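PDB 5U02: glycosyl transferase from Staphylococcus aureus, which belongs to the TarS glycosyltransferase family and comprises here a linker domain followed by two C-terminal beta domains of the E-set clan. Local coordinates for residues M305-L310 and K345-H350; N288-T293 and I329-D334; D202-L207 and A245-N250; N251-L256 and I274-S279; F146-I151 and Y299-G304. All coordinates share one frame; numbering follows the deposited sequence.

Contact 1 (M305-L310 and K345-H350)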
# COMPACT_ATOMS: atom_id res chain seq x y z
N MET A 305 8.49 24.66 -13.57
CA MET A 305 9.00 25.84 -12.88
C MET A 305 10.38 25.57 -12.29
O MET A 305 10.69 24.47 -11.83
CB MET A 305 8.03 26.25 -11.77
CG MET A 305 6.66 26.63 -12.29
SD MET A 305 5.46 26.82 -10.97
CE MET A 305 3.95 26.92 -11.92
N ALA A 306 11.21 26.61 -12.30
CA ALA A 306 12.55 26.55 -11.76
C ALA A 306 12.94 27.95 -11.32
O ALA A 306 12.26 28.92 -11.63
CB ALA A 306 13.55 25.99 -12.78
N SER A 307 14.03 28.04 -10.57
CA SER A 307 14.51 29.33 -10.11
C SER A 307 16.01 29.26 -9.87
O SER A 307 16.56 28.19 -9.62
CB SER A 307 13.79 29.78 -8.83
OG SER A 307 14.07 28.90 -7.75
N VAL A 308 16.66 30.42 -9.99
CA VAL A 308 18.06 30.59 -9.62
C VAL A 308 18.12 31.62 -8.50
O VAL A 308 17.44 32.65 -8.56
CB VAL A 308 18.93 31.01 -10.81
CG1 VAL A 308 19.12 29.84 -11.77
CG2 VAL A 308 18.32 32.20 -11.54
N VAL A 309 18.93 31.34 -7.49
CA VAL A 309 19.01 32.15 -6.29
C VAL A 309 20.39 32.77 -6.23
O VAL A 309 21.40 32.07 -6.34
CB VAL A 309 18.72 31.33 -5.02
CG1 VAL A 309 18.92 32.18 -3.78
CG2 VAL A 309 17.33 30.75 -5.06
N LEU A 310 20.43 34.09 -6.08
CA LEU A 310 21.66 34.81 -5.76
C LEU A 310 21.63 35.19 -4.29
O LEU A 310 20.65 34.98 -3.58
CB LEU A 310 21.82 36.04 -6.65
CG LEU A 310 21.92 35.76 -8.16
CD1 LEU A 310 20.57 35.91 -8.84
CD2 LEU A 310 22.96 36.65 -8.82
N LYS A 345 22.48 29.07 -5.87
CA LYS A 345 21.54 27.97 -5.72
C LYS A 345 20.72 27.83 -7.00
O LYS A 345 20.32 28.83 -7.60
CB LYS A 345 20.61 28.21 -4.52
CG LYS A 345 19.95 26.97 -3.97
CD LYS A 345 19.28 27.29 -2.63
CE LYS A 345 20.28 27.88 -1.64
NZ LYS A 345 19.64 28.23 -0.34
N LEU A 346 20.46 26.58 -7.39
CA LEU A 346 19.64 26.27 -8.55
C LEU A 346 18.53 25.32 -8.11
O LEU A 346 18.81 24.29 -7.48
CB LEU A 346 20.46 25.65 -9.68
CG LEU A 346 19.74 25.46 -11.01
CD1 LEU A 346 20.64 25.86 -12.18
CD2 LEU A 346 19.25 24.03 -11.18
N ASN A 347 17.29 25.65 -8.45
CA ASN A 347 16.14 24.87 -8.03
C ASN A 347 15.34 24.41 -9.25
O ASN A 347 15.10 25.19 -10.17
CB ASN A 347 15.23 25.66 -7.09
CG ASN A 347 15.77 25.74 -5.68
OD1 ASN A 347 16.94 26.06 -5.47
ND2 ASN A 347 14.92 25.45 -4.70
N THR A 348 14.93 23.15 -9.23
CA THR A 348 13.89 22.66 -10.12
C THR A 348 12.56 22.68 -9.37
O THR A 348 12.46 23.23 -8.27
CB THR A 348 14.23 21.26 -10.64
OG1 THR A 348 14.28 20.34 -9.55
CG2 THR A 348 15.58 21.28 -11.35
N ALA A 349 11.53 22.05 -9.94
CA ALA A 349 10.20 22.14 -9.36
C ALA A 349 10.13 21.51 -7.97
O ALA A 349 9.37 21.99 -7.11
CB ALA A 349 9.17 21.48 -10.29
N HIS A 350 10.90 20.46 -7.71
CA HIS A 350 10.85 19.78 -6.42
C HIS A 350 12.19 19.63 -5.72
O HIS A 350 12.21 19.13 -4.59
CB HIS A 350 10.24 18.37 -6.58
CG HIS A 350 8.84 18.37 -7.11
ND1 HIS A 350 8.55 18.31 -8.46
CD2 HIS A 350 7.64 18.38 -6.47
CE1 HIS A 350 7.24 18.30 -8.63
NE2 HIS A 350 6.67 18.35 -7.44
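Four backbone hydrogen bonds join the strands, two round each hydrogen-bonded pair. Val309 N gives the straightest one to Lys345 O (2.9 Å, 170° at the hydrogen). The return bond from Lys345 N to Val309 O is longer, 3.2 Å, and more bent at 143°, yet it lies on a carbonyl lone pair. Asn347 N meets Ser307 O at 2.9 Å, nearly along the C=O axis. In the other direction Ser307 N reaches Asn347 O at 3.1 Å, but from above the carbonyl plane, 29° out of it. Between these pairs sits the non-hydrogen-bonded pair Val308 and Leu346, where Val308 CA leans on Lys345 O. The arrangement is an antiparallel pair within the seven-stranded sheet of TarS C-terminal domain 2. Strand 345-347 lies between strands 304-310 and 352-354 there. On one face Val309 and Lys345 run alongside each other from neighbouring strands, with their CB atoms 3.7 Å apart. The lysine chain then bends at chi3 and turns off from the valine. On the same face Ser307 OG rests 3.5 Å from Asn347 CB. This hydroxyl is buried and has no polar partner in the model. Met318 of the second subunit packs on Ser307, Val309 and Asn347. The other face brings Val308 CG1 to Leu346 CD1 at 4.3 Å, a loose touch, and both residues pack further on strand 326-331. Toward the end of the pairing, Ala306 CB sits tightly against Asn347 O, 3.1 Å away.

Contact 2 (N288-T293 and I329-D334)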
# COMPACT_ATOMS: atom_id res chain seq x y z
N ASN A 288 18.58 35.83 -21.07
CA ASN A 288 17.53 35.31 -20.20
C ASN A 288 17.47 33.78 -20.19
O ASN A 288 16.46 33.22 -19.74
CB ASN A 288 16.16 35.88 -20.61
CG ASN A 288 15.76 35.49 -22.03
OD1 ASN A 288 16.59 35.05 -22.83
ND2 ASN A 288 14.48 35.65 -22.34
N LYS A 289 18.51 33.10 -20.65
CA LYS A 289 18.49 31.64 -20.76
C LYS A 289 19.75 31.05 -20.15
O LYS A 289 20.87 31.46 -20.50
CB LYS A 289 18.35 31.19 -22.22
CG LYS A 289 16.94 31.37 -22.78
CD LYS A 289 16.89 31.09 -24.28
CE LYS A 289 15.47 31.26 -24.81
NZ LYS A 289 15.40 31.28 -26.30
N ILE A 290 19.57 30.10 -19.24
CA ILE A 290 20.66 29.35 -18.63
C ILE A 290 20.66 27.96 -19.24
O ILE A 290 19.60 27.31 -19.32
CB ILE A 290 20.53 29.32 -17.10
CG1 ILE A 290 20.50 30.75 -16.56
CG2 ILE A 290 21.67 28.53 -16.47
CD1 ILE A 290 20.12 30.86 -15.10
N ILE A 291 21.82 27.50 -19.69
CA ILE A 291 21.95 26.23 -20.40
C ILE A 291 22.81 25.30 -19.56
O ILE A 291 23.96 25.62 -19.23
CB ILE A 291 22.56 26.41 -21.80
CG1 ILE A 291 21.76 27.43 -22.62
CG2 ILE A 291 22.61 25.08 -22.53
CD1 ILE A 291 20.34 27.00 -22.90
N LEU A 292 22.26 24.14 -19.22
CA LEU A 292 23.01 23.09 -18.54
C LEU A 292 23.35 22.02 -19.56
O LEU A 292 22.46 21.47 -20.22
CB LEU A 292 22.19 22.49 -17.39
CG LEU A 292 21.73 23.45 -16.30
CD1 LEU A 292 20.96 22.70 -15.24
CD2 LEU A 292 22.91 24.20 -15.69
N THR A 293 24.64 21.73 -19.71
CA THR A 293 25.12 20.76 -20.69
C THR A 293 25.82 19.61 -19.99
O THR A 293 26.78 19.82 -19.24
CB THR A 293 26.07 21.42 -21.70
OG1 THR A 293 25.44 22.58 -22.25
CG2 THR A 293 26.39 20.46 -22.83
N ILE A 329 16.81 26.86 -19.12
CA ILE A 329 16.03 27.51 -18.09
C ILE A 329 15.73 28.91 -18.61
O ILE A 329 16.61 29.77 -18.63
CB ILE A 329 16.75 27.55 -16.74
CG1 ILE A 329 16.99 26.12 -16.23
CG2 ILE A 329 15.92 28.34 -15.72
CD1 ILE A 329 17.78 26.04 -14.94
N LEU A 330 14.49 29.11 -19.07
CA LEU A 330 14.05 30.40 -19.60
C LEU A 330 13.65 31.29 -18.43
O LEU A 330 12.58 31.12 -17.84
CB LEU A 330 12.89 30.20 -20.57
CG LEU A 330 12.25 31.46 -21.16
CD1 LEU A 330 13.28 32.26 -21.96
CD2 LEU A 330 11.05 31.12 -22.03
N LEU A 331 14.50 32.25 -18.10
CA LEU A 331 14.29 33.10 -16.93
C LEU A 331 13.19 34.12 -17.18
O LEU A 331 12.85 34.45 -18.32
CB LEU A 331 15.58 33.83 -16.56
CG LEU A 331 16.76 32.95 -16.14
CD1 LEU A 331 17.99 33.81 -15.95
CD2 LEU A 331 16.41 32.21 -14.87
N SER A 332 12.62 34.63 -16.08
CA SER A 332 11.54 35.61 -16.16
C SER A 332 12.04 37.01 -16.46
O SER A 332 11.23 37.89 -16.76
CB SER A 332 10.74 35.62 -14.86
OG SER A 332 11.51 36.16 -13.81
N LYS A 333 13.35 37.25 -16.36
CA LYS A 333 13.93 38.54 -16.67
C LYS A 333 15.38 38.34 -17.10
O LYS A 333 15.91 37.23 -17.05
CB LYS A 333 13.85 39.50 -15.48
CG LYS A 333 14.76 39.11 -14.32
CD LYS A 333 14.82 40.21 -13.27
CE LYS A 333 15.87 39.90 -12.22
NZ LYS A 333 16.03 41.00 -11.23
N ASP A 334 16.01 39.42 -17.54
CA ASP A 334 17.41 39.36 -17.93
C ASP A 334 18.31 39.22 -16.70
O ASP A 334 17.99 39.70 -15.61
CB ASP A 334 17.81 40.61 -18.72
CG ASP A 334 17.31 40.59 -20.15
OD1 ASP A 334 16.84 39.53 -20.60
OD2 ASP A 334 17.39 41.64 -20.82
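The carboxamide of Asn288 runs alongside Leu330. Its ND2 end is nearest, 3.6 Å from Leu330 CD1. Asn288 CG takes the crowded position between the backbone N and the carbonyl carbon, which sets the amide there; ND2 also makes a weak hydrogen bond to Asp312 O of the third subunit. The carboxylate of Asp334 comes to the root of this side chain, with OD1 3.7 Å from Asn288 CB. Lys289 passes Leu330 as an extended chain, and its CE also meets Leu330 CD1, at 3.7 Å. Lys289 and Leu330 share one face of the sheet, Ile290 and Ile329 the other. Leu331 points toward strand 289-293 and crosses Ile290 obliquely, their CD1 atoms 3.7 Å apart. The backbones form an antiparallel pair of strands in the seven-stranded sheet. Ile290 and Ile329 exchange two bonds: Ile290 N to Ile329 O on a lone pair, 3.0 Å, and Ile329 N to Ile290 O, 2.8 Å. A third bond, Leu331 N to Asn288 O, is short at 2.7 Å and nearly along the C=O axis. Ile290 and Leu331 pack on Val308, while the face of Lys289 and Leu330 joins aliphatic contact to a salt bridge from Lys289 NZ to Asp312 of the third subunit.

Contact 3 (D202-L207 and A245-N250)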
# COMPACT_ATOMS: atom_id res chain seq x y z
N ASP A 202 12.66 9.96 -1.41
CA ASP A 202 12.41 8.84 -0.52
C ASP A 202 13.60 7.89 -0.43
O ASP A 202 13.81 7.26 0.61
CB ASP A 202 11.16 8.06 -0.98
CG ASP A 202 9.87 8.84 -0.78
OD1 ASP A 202 8.87 8.47 -1.43
OD2 ASP A 202 9.86 9.80 0.01
N ILE A 203 14.39 7.76 -1.50
CA ILE A 203 15.48 6.78 -1.56
C ILE A 203 16.86 7.42 -1.46
O ILE A 203 17.86 6.69 -1.43
CB ILE A 203 15.38 5.91 -2.82
CG1 ILE A 203 15.74 6.72 -4.07
CG2 ILE A 203 13.99 5.32 -2.97
CD1 ILE A 203 15.74 5.87 -5.34
N LYS A 204 16.94 8.75 -1.40
CA LYS A 204 18.24 9.43 -1.33
C LYS A 204 19.04 8.98 -0.11
O LYS A 204 20.27 8.82 -0.20
CB LYS A 204 18.05 10.94 -1.28
CG LYS A 204 18.30 11.65 -2.59
CD LYS A 204 18.79 13.07 -2.37
CE LYS A 204 17.93 13.85 -1.40
NZ LYS A 204 18.25 15.30 -1.45
N ALA A 205 18.38 8.80 1.03
CA ALA A 205 19.11 8.48 2.25
C ALA A 205 19.69 7.07 2.23
O ALA A 205 20.66 6.80 2.95
CB ALA A 205 18.19 8.64 3.46
N TYR A 206 19.12 6.17 1.42
CA TYR A 206 19.53 4.77 1.42
C TYR A 206 20.47 4.41 0.27
O TYR A 206 21.24 3.45 0.40
CB TYR A 206 18.29 3.87 1.37
CG TYR A 206 17.26 4.23 2.41
CD1 TYR A 206 17.57 4.19 3.77
CD2 TYR A 206 15.97 4.62 2.05
CE1 TYR A 206 16.63 4.52 4.73
CE2 TYR A 206 15.02 4.95 3.01
CZ TYR A 206 15.36 4.91 4.35
OH TYR A 206 14.43 5.23 5.31
N LEU A 207 20.43 5.17 -0.83
CA LEU A 207 21.30 4.89 -1.97
C LEU A 207 22.80 4.88 -1.67
O LEU A 207 23.50 4.04 -2.26
CB LEU A 207 21.01 5.90 -3.08
CG LEU A 207 19.80 5.66 -3.98
CD1 LEU A 207 19.51 6.91 -4.79
CD2 LEU A 207 20.06 4.48 -4.89
N ALA A 245 20.62 11.02 -13.72
CA ALA A 245 19.88 11.99 -12.93
C ALA A 245 20.81 12.54 -11.85
O ALA A 245 21.56 11.79 -11.22
CB ALA A 245 18.65 11.35 -12.28
N LEU A 246 20.75 13.86 -11.65
CA LEU A 246 21.58 14.52 -10.65
C LEU A 246 20.93 14.43 -9.28
O LEU A 246 19.74 14.74 -9.12
CB LEU A 246 21.82 15.98 -11.03
CG LEU A 246 22.75 16.79 -10.13
CD1 LEU A 246 24.18 16.29 -10.23
CD2 LEU A 246 22.66 18.27 -10.49
N ILE A 247 21.71 14.01 -8.29
CA ILE A 247 21.25 13.87 -6.91
C ILE A 247 22.16 14.69 -6.01
O ILE A 247 23.38 14.71 -6.22
CB ILE A 247 21.23 12.38 -6.48
CG1 ILE A 247 20.07 11.65 -7.18
CG2 ILE A 247 21.15 12.24 -4.97
CD1 ILE A 247 20.04 10.16 -6.93
N HIS A 248 21.57 15.39 -5.04
CA HIS A 248 22.29 16.24 -4.11
C HIS A 248 22.07 15.72 -2.70
O HIS A 248 20.92 15.57 -2.26
CB HIS A 248 21.84 17.70 -4.21
CG HIS A 248 22.68 18.66 -3.42
ND1 HIS A 248 24.05 18.58 -3.36
CD2 HIS A 248 22.34 19.74 -2.67
CE1 HIS A 248 24.52 19.56 -2.61
NE2 HIS A 248 23.50 20.28 -2.18
N LEU A 249 23.16 15.48 -1.98
CA LEU A 249 23.06 14.76 -0.71
C LEU A 249 24.20 15.20 0.19
O LEU A 249 25.36 14.92 -0.11
CB LEU A 249 23.09 13.26 -0.96
CG LEU A 249 22.96 12.34 0.23
CD1 LEU A 249 21.64 12.57 0.93
CD2 LEU A 249 23.03 10.95 -0.30
N ASN A 250 23.87 15.88 1.29
CA ASN A 250 24.84 16.33 2.28
C ASN A 250 26.00 17.07 1.61
O ASN A 250 27.16 16.66 1.69
CB ASN A 250 25.34 15.15 3.12
CG ASN A 250 24.38 14.77 4.23
OD1 ASN A 250 23.58 13.85 4.08
ND2 ASN A 250 24.46 15.48 5.35
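Lys204 has a first torsion of -102°, well off a staggered position, and its chain bends at chi3 (-50°). Together these turns carry the side chain past Ile247 and bring its tip to the backbone. NZ donates to His248 O at 2.8 Å, arriving almost straight along the C=O axis (176°). The methylenes are in contact as well: CD of Lys204 lies 3.6 Å from Ile247 CG2, the two side chains passing antiparallel. Ile247 CG2 is anti to its backbone N, which sets it against CG and CD of Lys204, while CD1 at the end of the other branch meets Leu207 CD1 at 3.9 Å. Leu207 and Ile247 cross there at about a right angle. Leu249, with CG anti to the backbone N, places CD2 3.5 Å from Lys204 O. The contact ties the turn after helix 200-203 to an edge of the branched antiparallel sheet in TarS C-terminal domain 1. Ile203 O holds that turn by accepting from both Tyr206 N and Leu207 N. Tyr206 OH reaches Glu154 of the second subunit. The lysine thus spends its methylenes on Ile247 and its ammonium on His248 O, which the charge would probably polarise.

Contact 4 (N251-L256 and I274-S279)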
# COMPACT_ATOMS: atom_id res chain seq x y z
N ASN A 251 25.66 18.16 0.93
CA ASN A 251 26.58 19.07 0.26
C ASN A 251 27.32 18.43 -0.91
O ASN A 251 28.12 19.12 -1.57
CB ASN A 251 27.62 19.67 1.22
CG ASN A 251 26.98 20.29 2.44
OD1 ASN A 251 27.05 19.73 3.54
ND2 ASN A 251 26.36 21.45 2.26
N ASP A 252 27.09 17.16 -1.21
CA ASP A 252 27.81 16.44 -2.25
C ASP A 252 26.88 16.09 -3.40
O ASP A 252 25.66 15.94 -3.23
CB ASP A 252 28.44 15.17 -1.69
CG ASP A 252 29.28 15.44 -0.47
OD1 ASP A 252 30.09 16.38 -0.52
OD2 ASP A 252 29.11 14.72 0.54
N PHE A 253 27.46 15.93 -4.58
CA PHE A 253 26.72 15.64 -5.79
C PHE A 253 26.99 14.21 -6.26
O PHE A 253 28.11 13.71 -6.14
CB PHE A 253 27.07 16.63 -6.90
CG PHE A 253 26.45 17.98 -6.71
CD1 PHE A 253 25.18 18.25 -7.21
CD2 PHE A 253 27.12 18.97 -6.01
CE1 PHE A 253 24.60 19.48 -7.03
CE2 PHE A 253 26.54 20.21 -5.83
CZ PHE A 253 25.28 20.47 -6.34
N TYR A 254 25.94 13.58 -6.79
CA TYR A 254 26.00 12.20 -7.27
C TYR A 254 25.23 12.10 -8.57
O TYR A 254 24.39 12.95 -8.89
CB TYR A 254 25.41 11.21 -6.25
CG TYR A 254 26.06 11.24 -4.88
CD1 TYR A 254 25.72 12.22 -3.96
CD2 TYR A 254 26.97 10.26 -4.50
CE1 TYR A 254 26.29 12.24 -2.69
CE2 TYR A 254 27.54 10.27 -3.24
CZ TYR A 254 27.20 11.26 -2.34
OH TYR A 254 27.77 11.28 -1.10
N ARG A 255 25.51 11.03 -9.31
CA ARG A 255 24.71 10.66 -10.46
C ARG A 255 24.05 9.32 -10.19
O ARG A 255 24.65 8.43 -9.57
CB ARG A 255 25.54 10.60 -11.76
CG ARG A 255 26.70 9.61 -11.78
CD ARG A 255 27.30 9.54 -13.18
NE ARG A 255 28.58 8.84 -13.24
CZ ARG A 255 28.72 7.56 -13.59
NH1 ARG A 255 27.65 6.84 -13.90
NH2 ARG A 255 29.92 7.00 -13.63
N LEU A 256 22.79 9.20 -10.61
CA LEU A 256 22.06 7.93 -10.61
C LEU A 256 21.89 7.55 -12.07
O LEU A 256 21.25 8.27 -12.84
CB LEU A 256 20.71 8.07 -9.91
CG LEU A 256 19.83 6.83 -9.74
CD1 LEU A 256 20.58 5.78 -8.95
CD2 LEU A 256 18.50 7.16 -9.06
N ILE A 274 30.14 12.52 -8.07
CA ILE A 274 30.66 13.32 -9.18
C ILE A 274 31.13 14.65 -8.63
O ILE A 274 30.84 15.02 -7.49
CB ILE A 274 29.61 13.56 -10.29
CG1 ILE A 274 28.44 14.38 -9.75
CG2 ILE A 274 29.12 12.25 -10.89
CD1 ILE A 274 27.46 14.80 -10.81
N THR A 275 31.87 15.38 -9.46
CA THR A 275 32.18 16.78 -9.24
C THR A 275 31.36 17.58 -10.25
O THR A 275 31.55 17.44 -11.46
CB THR A 275 33.68 17.05 -9.41
OG1 THR A 275 34.40 16.39 -8.36
CG2 THR A 275 33.96 18.55 -9.34
N LEU A 276 30.44 18.40 -9.74
CA LEU A 276 29.43 19.02 -10.61
C LEU A 276 30.07 19.77 -11.77
O LEU A 276 29.64 19.62 -12.92
CB LEU A 276 28.54 19.95 -9.78
CG LEU A 276 27.36 20.60 -10.51
CD1 LEU A 276 26.44 19.54 -11.07
CD2 LEU A 276 26.61 21.53 -9.57
N THR A 277 31.10 20.55 -11.50
CA THR A 277 31.68 21.36 -12.56
C THR A 277 32.50 20.53 -13.54
O THR A 277 32.79 21.01 -14.65
CB THR A 277 32.51 22.50 -11.95
OG1 THR A 277 32.82 23.47 -12.97
CG2 THR A 277 33.79 21.98 -11.31
N ASP A 278 32.87 19.29 -13.19
CA ASP A 278 33.49 18.38 -14.14
C ASP A 278 32.49 17.67 -15.03
O ASP A 278 32.86 17.17 -16.09
CB ASP A 278 34.33 17.33 -13.41
CG ASP A 278 35.66 17.88 -12.94
OD1 ASP A 278 36.05 18.97 -13.41
OD2 ASP A 278 36.32 17.22 -12.11
N SER A 279 31.22 17.59 -14.62
CA SER A 279 30.23 16.81 -15.34
C SER A 279 29.21 17.65 -16.09
O SER A 279 28.69 17.20 -17.11
CB SER A 279 29.48 15.88 -14.37
OG SER A 279 30.37 15.00 -13.72
O HOH W 1 30.41 16.48 -5.25
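Ile274 N donates to Phe253 O at 3.0 Å. The bond is straight at the hydrogen (168°), but the donor stands above the carbonyl plane, 37° out of it. A water bridges the same two residues: it accepts from Phe253 N at 3.1 Å and donates to Ile274 O at 2.7 Å. The Phe253 ring takes Leu276 CD2 over one face in a CH-pi contact, 3.9 Å from the centroid and offset toward the rim. Leu276 reaches it because its CG is anti to the backbone N. Ile274 divides its branches. CG1, in the crowded position between N and the carbonyl carbon, touches Phe253 CB at 3.9 Å. CG2 meets Arg255 CG at 3.7 Å and lies at the edge of the guanidinium, near its plane. The setting is where strand 267-274 runs out beside strand 252-260 of an antiparallel sheet. The chain leaves through Thr275, at the N-cap position though its side chain makes no capping bond, into the short helix 276-279. Strand 280-285 of the next sheet then follows. Asp278 N bonds to Thr275 O at 2.9 Å and closes the first turn of that helix. His248 stacks on the Phe253 ring. The Arg255 chain is extended from CG to NE, and its NH1 is bonded to Thr257 OG1. A bound imidazole, probably picked up from the crystallisation solution, comes within about 3 Å of the Arg255 side chain.

Contact 5 (F146-I151 and Y299-G304)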
# COMPACT_ATOMS: atom_id res chain seq x y z
N PHE A 146 12.51 8.79 -16.15
CA PHE A 146 13.10 9.30 -14.92
C PHE A 146 13.64 10.70 -15.15
O PHE A 146 13.85 11.14 -16.29
CB PHE A 146 14.21 8.37 -14.39
CG PHE A 146 15.49 8.42 -15.17
CD1 PHE A 146 15.55 7.95 -16.48
CD2 PHE A 146 16.65 8.89 -14.59
CE1 PHE A 146 16.74 7.97 -17.19
CE2 PHE A 146 17.84 8.92 -15.30
CZ PHE A 146 17.89 8.46 -16.60
N ASP A 147 13.82 11.41 -14.04
CA ASP A 147 14.45 12.73 -14.01
C ASP A 147 15.09 12.89 -12.63
O ASP A 147 15.21 11.92 -11.88
CB ASP A 147 13.42 13.82 -14.34
CG ASP A 147 12.16 13.72 -13.50
OD1 ASP A 147 12.27 13.54 -12.26
OD2 ASP A 147 11.05 13.83 -14.07
N ASN A 148 15.50 14.11 -12.30
CA ASN A 148 16.13 14.37 -11.01
C ASN A 148 15.14 14.33 -9.84
O ASN A 148 15.54 14.56 -8.70
CB ASN A 148 16.84 15.73 -11.02
CG ASN A 148 15.87 16.88 -11.15
OD1 ASN A 148 15.08 16.95 -12.09
ND2 ASN A 148 15.91 17.80 -10.18
N HIS A 149 13.87 14.04 -10.11
CA HIS A 149 12.83 14.06 -9.09
C HIS A 149 12.21 12.70 -8.82
O HIS A 149 11.95 12.37 -7.66
CB HIS A 149 11.75 15.08 -9.50
CG HIS A 149 10.48 14.99 -8.72
ND1 HIS A 149 9.29 14.54 -9.26
CD2 HIS A 149 10.22 15.27 -7.41
CE1 HIS A 149 8.35 14.57 -8.33
NE2 HIS A 149 8.89 15.00 -7.20
N LYS A 150 12.03 11.87 -9.85
CA LYS A 150 11.46 10.54 -9.63
C LYS A 150 11.78 9.63 -10.80
O LYS A 150 12.15 10.08 -11.89
CB LYS A 150 9.94 10.60 -9.43
CG LYS A 150 9.19 11.12 -10.64
CD LYS A 150 7.68 11.03 -10.44
CE LYS A 150 6.95 11.56 -11.67
NZ LYS A 150 5.48 11.46 -11.51
N ILE A 151 11.63 8.33 -10.55
CA ILE A 151 11.66 7.30 -11.58
C ILE A 151 10.25 6.74 -11.71
O ILE A 151 9.61 6.42 -10.70
CB ILE A 151 12.66 6.19 -11.23
CG1 ILE A 151 14.07 6.74 -11.10
CG2 ILE A 151 12.59 5.06 -12.26
CD1 ILE A 151 15.03 5.79 -10.39
N TYR A 299 21.95 14.40 -18.75
CA TYR A 299 21.27 14.51 -17.47
C TYR A 299 19.85 14.98 -17.71
O TYR A 299 19.63 16.00 -18.38
CB TYR A 299 22.00 15.48 -16.52
CG TYR A 299 23.18 14.86 -15.82
CD1 TYR A 299 24.43 14.81 -16.42
CD2 TYR A 299 23.04 14.32 -14.54
CE1 TYR A 299 25.51 14.24 -15.78
CE2 TYR A 299 24.12 13.75 -13.89
CZ TYR A 299 25.35 13.72 -14.51
OH TYR A 299 26.42 13.15 -13.86
N VAL A 300 18.88 14.24 -17.18
CA VAL A 300 17.47 14.55 -17.37
C VAL A 300 16.95 15.25 -16.12
O VAL A 300 17.15 14.76 -15.00
CB VAL A 300 16.65 13.29 -17.68
CG1 VAL A 300 16.79 12.92 -19.15
CG2 VAL A 300 17.09 12.13 -16.80
N PHE A 301 16.29 16.39 -16.31
CA PHE A 301 15.69 17.15 -15.23
C PHE A 301 14.19 17.24 -15.47
O PHE A 301 13.72 17.20 -16.61
CB PHE A 301 16.30 18.55 -15.12
CG PHE A 301 17.74 18.56 -14.68
CD1 PHE A 301 18.76 18.35 -15.59
CD2 PHE A 301 18.06 18.77 -13.35
CE1 PHE A 301 20.08 18.34 -15.18
CE2 PHE A 301 19.38 18.77 -12.93
CZ PHE A 301 20.40 18.56 -13.85
N GLU A 302 13.44 17.37 -14.38
CA GLU A 302 12.00 17.54 -14.48
C GLU A 302 11.68 18.89 -15.11
O GLU A 302 12.22 19.93 -14.71
CB GLU A 302 11.34 17.43 -13.11
CG GLU A 302 12.07 18.19 -12.01
CD GLU A 302 11.22 18.37 -10.75
OE1 GLU A 302 11.75 18.90 -9.75
OE2 GLU A 302 10.03 18.00 -10.76
N GLU A 303 10.80 18.89 -16.11
CA GLU A 303 10.43 20.13 -16.76
C GLU A 303 9.39 20.87 -15.92
O GLU A 303 8.64 20.28 -15.15
CB GLU A 303 9.88 19.85 -18.16
CG GLU A 303 10.93 19.25 -19.11
CD GLU A 303 10.46 19.22 -20.55
OE1 GLU A 303 9.33 18.75 -20.80
OE2 GLU A 303 11.20 19.69 -21.43
N GLY A 304 9.38 22.19 -16.07
CA GLY A 304 8.44 23.02 -15.34
C GLY A 304 9.11 24.18 -14.65
O GLY A 304 10.18 24.63 -15.06
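Asn148 leaves the backbone with CG in the crowded position between N and the carbonyl carbon, chi1 66°. Its CB lies 4.0 Å from Phe301 CD2, and CG comes closer to the same ring atom, 3.6 Å. The two side chains cross at about a right angle, the amide and ring planes 51° apart. OD1 accepts from Glu302 N at 2.8 Å, nearly along its own C=O axis. ND2 turns to Tyr353 OH and Thr348 OG1, both hydrogen bonds, so the amide is held at both its oxygen and its nitrogen. Glu302 extends beyond CG and sets its carboxylate beside His149, the planes only 5° apart and CD 3.6 Å from His149 CB. Its OE1 is bonded to His350 N and Thr348 OG1, and His149 stacks on His350. Asp147 fixes the bend before them: OD1 accepts from His149 N at 2.7 Å by its anti lone pair, an Asx turn, and from Lys150 N at 2.9 Å from above the carboxylate plane. At the other end Val300 CG2 sits over a face of the Phe146 ring, 3.8 Å from its centroid. This buried contact fits the tight turn between strands 138-146 and 150-159, in TarS C-terminal domain 1, against the loop that precedes strand 304-310 of domain 2, with Val300 and Phe301 packing on Gln321 and Leu319 of strand 313-323.

Contacts 1 and 2 share the seven-stranded sheet, their centres about 11 Å apart; Val308 CG1 packs on Ile290 CD1 at 3.6 Å. Contacts 3 and 4 both reach the ten-stranded sheet, where Ile247 O and Tyr254 N, 2.9 Å apart, link neighbouring strands. Contact 5 joins the two groups. Its Glu302 OE1 reaches Thr348 OG1 of contact 1 at 2.9 Å. Its Asn148 CB touches Leu246 O of contact 3 at 3.6 Å, and Tyr299 OH meets Ile274 CD1 of contact 4 at 3.6 Å. The same hydroxyl, Tyr299 OH, lies 3.4 Å from Arg255 CB of contact 4. Contact 2 lies farthest from contact 3, about 26 Å between centres.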